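Local coordinates for bumblebee peptidoglycan recognition protein SA (Bombus, PDB 5XZ4) that probably recognises bacterial peptidoglycan in innate immunity, with a preference for the Dap-type over the Lys-type, through a fold related to N-acetylmuramoyl-L-alanine amidases, at residues A[7-19]-A[79-91]. Residues are numbered along the deposited sequence; the frame is centred on the assembly and turned at random.
Sequences CPQIIGRSEWTDV and DGNVYEGRGWNRE. With SO4 (sulfate ion), chain D.
Pro8 opens the contact by setting its ring against a methyl of Val82, and the chain that follows illustrates how an N-terminal segment can be laid along an edge strand by a single beta bridge and a few side-chain bonds. A water links Gln9 O to Val82 N just before the bridge. Ile10 turns CG1 toward Val82 and brings CG2 across Glu84 CB at about a right angle. At Ile11 the backbones pair: Ile11 N donates to Val82 O (2.8 Å), and Ile11 O receives Glu84 N over an equally short, nearly straight bond. With CG1 beside its own backbone N (chi1 -61°), Ile11 sends CD1 over one face of the Tyr83 ring, 3.8 Å from the centroid, a CH-pi contact. Beyond Gly12, Arg13 N lies 3.0 Å from Glu84 OE1, which accepts through its anti lone pair, so this carboxylate fixes the backbone at Arg13. Trp16 NE1 then donates to Glu84 O at 2.8 Å, the oxygen lying close to the indole plane though the bond is bent (144°). Tyr83 points its edge at the face of the Trp16 five-membered ring in an offset edge-to-face pair, planes at 67°, while its OH bonds Asp79 OD2. An alanine in place of Tyr83 would probably leave Ile11 CD1 and the Trp16 face without their aromatic neighbour and Asp79 without its hydroxyl partner. Within the fold, strand 82-84 borders the central sheet beside strand 74-76, and residues Ile10 to Arg13 of segment 7-19 run along its other side. Leu127 of helix 118-134 meets Ile10, Val82 and Trp88, the Cys7-Cys130 disulfide ties the beginning of segment 7-19 to that helix, and helix 47-64 touches Ile11, Thr17 and Tyr83.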
loop_
_atom_site.group_PDB
_atom_site.type_symbol
_atom_site.label_atom_id
_atom_site.label_comp_id
_atom_site.label_asym_id
_atom_site.label_seq_id
_atom_site.Cartn_x
_atom_site.Cartn_y
_atom_site.Cartn_z
ATOM N N CYS A 7 9.117 12.523 6.881
ATOM C CA CYS A 7 8.677 11.917 5.609
ATOM C C CYS A 7 9.750 11.174 4.777
ATOM O O CYS A 7 10.826 11.724 4.527
ATOM C CB CYS A 7 7.930 12.937 4.729
ATOM S SG CYS A 7 6.344 13.519 5.396
ATOM N N PRO A 8 9.456 9.916 4.352
ATOM C CA PRO A 8 10.302 9.236 3.351
ATOM C C PRO A 8 10.212 9.955 2.003
ATOM O O PRO A 8 9.256 10.703 1.772
ATOM C CB PRO A 8 9.713 7.824 3.260
ATOM C CG PRO A 8 8.362 7.893 3.883
ATOM C CD PRO A 8 8.351 9.055 4.827
ATOM N N GLN A 9 11.227 9.775 1.157
ATOM C CA GLN A 9 11.245 10.378 -0.186
ATOM C C GLN A 9 10.525 9.451 -1.170
ATOM O O GLN A 9 11.103 8.472 -1.685
ATOM C CB GLN A 9 12.670 10.670 -0.661
ATOM C CG GLN A 9 13.350 11.781 0.124
ATOM C CD GLN A 9 14.784 11.999 -0.304
ATOM O OE1 GLN A 9 15.578 11.059 -0.357
ATOM N NE2 GLN A 9 15.125 13.242 -0.600
ATOM N N ILE A 10 9.275 9.789 -1.450
ATOM C CA ILE A 10 8.401 8.899 -2.238
ATOM C C ILE A 10 8.803 8.908 -3.723
ATOM O O ILE A 10 9.077 9.972 -4.285
ATOM C CB ILE A 10 6.910 9.288 -2.051
ATOM C CG1 ILE A 10 6.506 9.152 -0.553
ATOM C CG2 ILE A 10 6.002 8.482 -2.987
ATOM C CD1 ILE A 10 5.212 9.850 -0.158
ATOM N N ILE A 11 8.812 7.715 -4.329
ATOM C CA ILE A 11 9.072 7.576 -5.758
ATOM C C ILE A 11 7.740 7.793 -6.473
ATOM O O ILE A 11 6.816 6.953 -6.372
ATOM C CB ILE A 11 9.696 6.208 -6.087
ATOM C CG1 ILE A 11 11.036 6.076 -5.343
ATOM C CG2 ILE A 11 9.855 6.050 -7.593
ATOM C CD1 ILE A 11 11.688 4.715 -5.374
ATOM N N GLY A 12 7.624 8.921 -7.166
ATOM C CA GLY A 12 6.407 9.322 -7.837
ATOM C C GLY A 12 6.005 8.320 -8.901
ATOM O O GLY A 12 6.875 7.644 -9.482
ATOM N N ARG A 13 4.714 8.257 -9.193
ATOM C CA ARG A 13 4.197 7.288 -10.193
ATOM C C ARG A 13 4.942 7.370 -11.543
ATOM O O ARG A 13 5.332 6.321 -12.123
ATOM C CB ARG A 13 2.702 7.460 -10.371
ATOM C CG ARG A 13 2.030 6.351 -11.178
ATOM C CD ARG A 13 0.534 6.643 -11.379
ATOM N NE ARG A 13 -0.106 5.585 -12.189
ATOM C CZ ARG A 13 0.037 5.458 -13.513
ATOM N NH1 ARG A 13 -0.546 4.432 -14.134
ATOM N NH2 ARG A 13 0.745 6.360 -14.193
ATOM N N SER A 14 5.197 8.579 -12.034
ATOM C CA SER A 14 5.834 8.756 -13.356
ATOM C C SER A 14 7.315 8.358 -13.337
ATOM O O SER A 14 7.950 8.244 -14.386
ATOM C CB SER A 14 5.659 10.187 -13.858
ATOM O OG SER A 14 6.359 11.113 -13.032
ATOM N N GLU A 15 7.875 8.146 -12.153
ATOM C CA GLU A 15 9.256 7.696 -12.044
ATOM C C GLU A 15 9.403 6.189 -12.263
ATOM O O GLU A 15 10.516 5.700 -12.499
ATOM C CB GLU A 15 9.854 8.078 -10.689
ATOM C CG GLU A 15 9.750 9.559 -10.300
ATOM C CD GLU A 15 10.486 9.882 -9.012
ATOM O OE1 GLU A 15 9.871 10.497 -8.112
ATOM O OE2 GLU A 15 11.674 9.521 -8.896
ATOM N N TRP A 16 8.293 5.440 -12.163
ATOM C CA TRP A 16 8.344 3.987 -12.386
ATOM C C TRP A 16 7.529 3.455 -13.562
ATOM O O TRP A 16 7.700 2.295 -13.919
ATOM C CB TRP A 16 8.077 3.177 -11.086
ATOM C CG TRP A 16 6.733 3.388 -10.437
ATOM C CD1 TRP A 16 6.455 4.201 -9.351
ATOM C CD2 TRP A 16 5.497 2.742 -10.781
ATOM N NE1 TRP A 16 5.130 4.091 -9.014
ATOM C CE2 TRP A 16 4.507 3.217 -9.873
ATOM C CE3 TRP A 16 5.114 1.795 -11.763
ATOM C CZ2 TRP A 16 3.167 2.806 -9.936
ATOM C CZ3 TRP A 16 3.772 1.366 -11.817
ATOM C CH2 TRP A 16 2.805 1.893 -10.911
ATOM N N THR A 17 6.677 4.286 -14.150
ATOM C CA THR A 17 5.903 3.899 -15.348
ATOM C C THR A 17 5.714 5.056 -16.302
ATOM O O THR A 17 5.645 6.234 -15.875
ATOM C CB THR A 17 4.529 3.257 -14.999
ATOM O OG1 THR A 17 3.881 2.798 -16.189
ATOM C CG2 THR A 17 3.595 4.254 -14.329
ATOM N N ASP A 18 5.623 4.718 -17.588
ATOM C CA ASP A 18 5.252 5.665 -18.643
ATOM C C ASP A 18 3.794 5.603 -19.076
ATOM O O ASP A 18 3.386 6.366 -19.958
ATOM C CB ASP A 18 6.168 5.502 -19.870
ATOM C CG ASP A 18 7.615 5.830 -19.546
ATOM O OD1 ASP A 18 7.942 6.428 -18.485
ATOM O OD2 ASP A 18 8.489 5.443 -20.333
ATOM N N VAL A 19 3.009 4.690 -18.486
ATOM C CA VAL A 19 1.613 4.527 -18.881
ATOM C C VAL A 19 0.724 5.360 -17.967
ATOM O O VAL A 19 0.699 5.137 -16.763
ATOM C CB VAL A 19 1.180 3.038 -18.848
ATOM C CG1 VAL A 19 -0.301 2.869 -19.204
ATOM C CG2 VAL A 19 2.087 2.197 -19.753
ATOM N N ASP A 79 13.750 -2.802 -1.328
ATOM C CA ASP A 79 14.795 -1.759 -1.325
ATOM C C ASP A 79 14.586 -0.705 -0.215
ATOM O O ASP A 79 15.449 0.168 -0.031
ATOM C CB ASP A 79 14.875 -1.081 -2.712
ATOM C CG ASP A 79 13.592 -0.345 -3.106
ATOM O OD1 ASP A 79 12.552 -0.450 -2.408
ATOM O OD2 ASP A 79 13.612 0.364 -4.139
ATOM N N GLY A 80 13.455 -0.761 0.498
ATOM C CA GLY A 80 13.173 0.198 1.554
ATOM C C GLY A 80 12.493 1.463 1.056
ATOM O O GLY A 80 12.368 2.416 1.830
ATOM N N ASN A 81 12.094 1.506 -0.219
ATOM C CA ASN A 81 11.466 2.678 -0.828
ATOM C C ASN A 81 9.957 2.564 -0.910
ATOM O O ASN A 81 9.394 1.455 -0.957
ATOM C CB ASN A 81 12.058 2.943 -2.213
ATOM C CG ASN A 81 13.467 3.480 -2.141
ATOM O OD1 ASN A 81 13.755 4.407 -1.370
ATOM N ND2 ASN A 81 14.355 2.880 -2.910
ATOM N N VAL A 82 9.318 3.731 -0.915
ATOM C CA VAL A 82 7.875 3.853 -1.113
ATOM C C VAL A 82 7.623 4.267 -2.566
ATOM O O VAL A 82 8.202 5.250 -3.041
ATOM C CB VAL A 82 7.271 4.915 -0.146
ATOM C CG1 VAL A 82 5.764 5.063 -0.375
ATOM C CG2 VAL A 82 7.548 4.555 1.311
ATOM N N TYR A 83 6.736 3.527 -3.234
ATOM C CA TYR A 83 6.352 3.787 -4.617
ATOM C C TYR A 83 4.904 4.305 -4.654
ATOM O O TYR A 83 3.994 3.640 -4.148
ATOM C CB TYR A 83 6.491 2.485 -5.462
ATOM C CG TYR A 83 7.927 2.060 -5.612
ATOM C CD1 TYR A 83 8.606 1.426 -4.564
ATOM C CD2 TYR A 83 8.638 2.361 -6.782
ATOM C CE1 TYR A 83 9.965 1.105 -4.662
ATOM C CE2 TYR A 83 9.985 2.041 -6.908
ATOM C CZ TYR A 83 10.656 1.432 -5.858
ATOM O OH TYR A 83 12.005 1.163 -6.013
ATOM N N GLU A 84 4.681 5.456 -5.273
ATOM C CA GLU A 84 3.334 6.016 -5.399
ATOM C C GLU A 84 2.541 5.285 -6.466
ATOM O O GLU A 84 2.996 5.202 -7.599
ATOM C CB GLU A 84 3.411 7.506 -5.730
ATOM C CG GLU A 84 2.051 8.168 -5.810
ATOM C CD GLU A 84 2.079 9.522 -6.468
ATOM O OE1 GLU A 84 2.860 9.751 -7.419
ATOM O OE2 GLU A 84 1.313 10.398 -6.029
ATOM N N GLY A 85 1.369 4.770 -6.086
ATOM C CA GLY A 85 0.420 4.184 -7.031
ATOM C C GLY A 85 -0.667 5.212 -7.286
ATOM O O GLY A 85 -0.396 6.295 -7.807
ATOM N N ARG A 86 -1.870 4.923 -6.766
ATOM C CA ARG A 86 -2.949 5.910 -6.811
ATOM C C ARG A 86 -2.696 7.120 -5.871
ATOM O O ARG A 86 -3.328 8.168 -6.069
ATOM C CB ARG A 86 -4.287 5.262 -6.486
ATOM C CG ARG A 86 -4.737 4.289 -7.556
ATOM C CD ARG A 86 -6.009 3.550 -7.177
ATOM N NE ARG A 86 -6.357 2.576 -8.236
ATOM C CZ ARG A 86 -7.564 2.410 -8.776
ATOM N NH1 ARG A 86 -8.649 3.076 -8.358
ATOM N NH2 ARG A 86 -7.690 1.524 -9.772
ATOM N N GLY A 87 -1.809 6.958 -4.881
ATOM C CA GLY A 87 -1.354 8.059 -4.039
ATOM C C GLY A 87 -2.290 8.374 -2.885
ATOM O O GLY A 87 -3.201 7.635 -2.552
ATOM N N TRP A 88 -2.046 9.535 -2.286
ATOM C CA TRP A 88 -2.789 9.924 -1.085
ATOM C C TRP A 88 -4.240 10.284 -1.339
ATOM O O TRP A 88 -5.038 10.261 -0.407
ATOM C CB TRP A 88 -2.146 11.166 -0.461
ATOM C CG TRP A 88 -0.834 10.982 0.201
ATOM C CD1 TRP A 88 0.350 11.644 -0.117
ATOM C CD2 TRP A 88 -0.553 10.193 1.378
ATOM N NE1 TRP A 88 1.338 11.274 0.780
ATOM C CE2 TRP A 88 0.826 10.389 1.690
ATOM C CE3 TRP A 88 -1.319 9.305 2.178
ATOM C CZ2 TRP A 88 1.445 9.765 2.792
ATOM C CZ3 TRP A 88 -0.695 8.678 3.268
ATOM C CH2 TRP A 88 0.688 8.911 3.546
ATOM N N ASN A 89 -4.610 10.627 -2.567
ATOM C CA ASN A 89 -5.841 11.392 -2.798
ATOM C C ASN A 89 -6.939 10.711 -3.612
ATOM O O ASN A 89 -8.001 11.300 -3.836
ATOM C CB ASN A 89 -5.491 12.761 -3.379
ATOM C CG ASN A 89 -4.884 13.697 -2.341
ATOM O OD1 ASN A 89 -5.601 14.358 -1.580
ATOM N ND2 ASN A 89 -3.568 13.742 -2.292
ATOM N N ARG A 90 -6.676 9.493 -4.084
ATOM C CA ARG A 90 -7.591 8.844 -5.032
ATOM C C ARG A 90 -8.188 7.553 -4.497
ATOM O O ARG A 90 -7.518 6.790 -3.782
ATOM C CB ARG A 90 -6.884 8.618 -6.383
ATOM C CG ARG A 90 -6.717 9.929 -7.144
ATOM C CD ARG A 90 -5.762 9.841 -8.320
ATOM N NE ARG A 90 -5.768 11.090 -9.102
ATOM C CZ ARG A 90 -4.983 12.144 -8.875
ATOM N NH1 ARG A 90 -4.107 12.149 -7.877
ATOM N NH2 ARG A 90 -5.066 13.207 -9.666
ATOM N N GLU A 91 -9.448 7.294 -4.868
ATOM C CA GLU A 91 -10.159 6.077 -4.472
ATOM C C GLU A 91 -9.381 4.842 -4.921
ATOM O O GLU A 91 -8.805 4.798 -6.014
ATOM C CB GLU A 91 -11.584 6.075 -5.030
ATOM C CG GLU A 91 -12.517 7.059 -4.318
ATOM C CD GLU A 91 -13.938 7.055 -4.858
ATOM O OE1 GLU A 91 -14.261 6.209 -5.721
ATOM O OE2 GLU A 91 -14.758 7.895 -4.395
HETATM S S SO4 D . -7.665 12.611 -12.203
HETATM O O1 SO4 D . -6.962 12.395 -13.493
HETATM O O2 SO4 D . -7.055 13.750 -11.486
HETATM O O3 SO4 D . -9.064 13.008 -12.468
HETATM O O4 SO4 D . -7.610 11.386 -11.352
HETATM O O HOH W 1 10.877 6.045 -0.242
#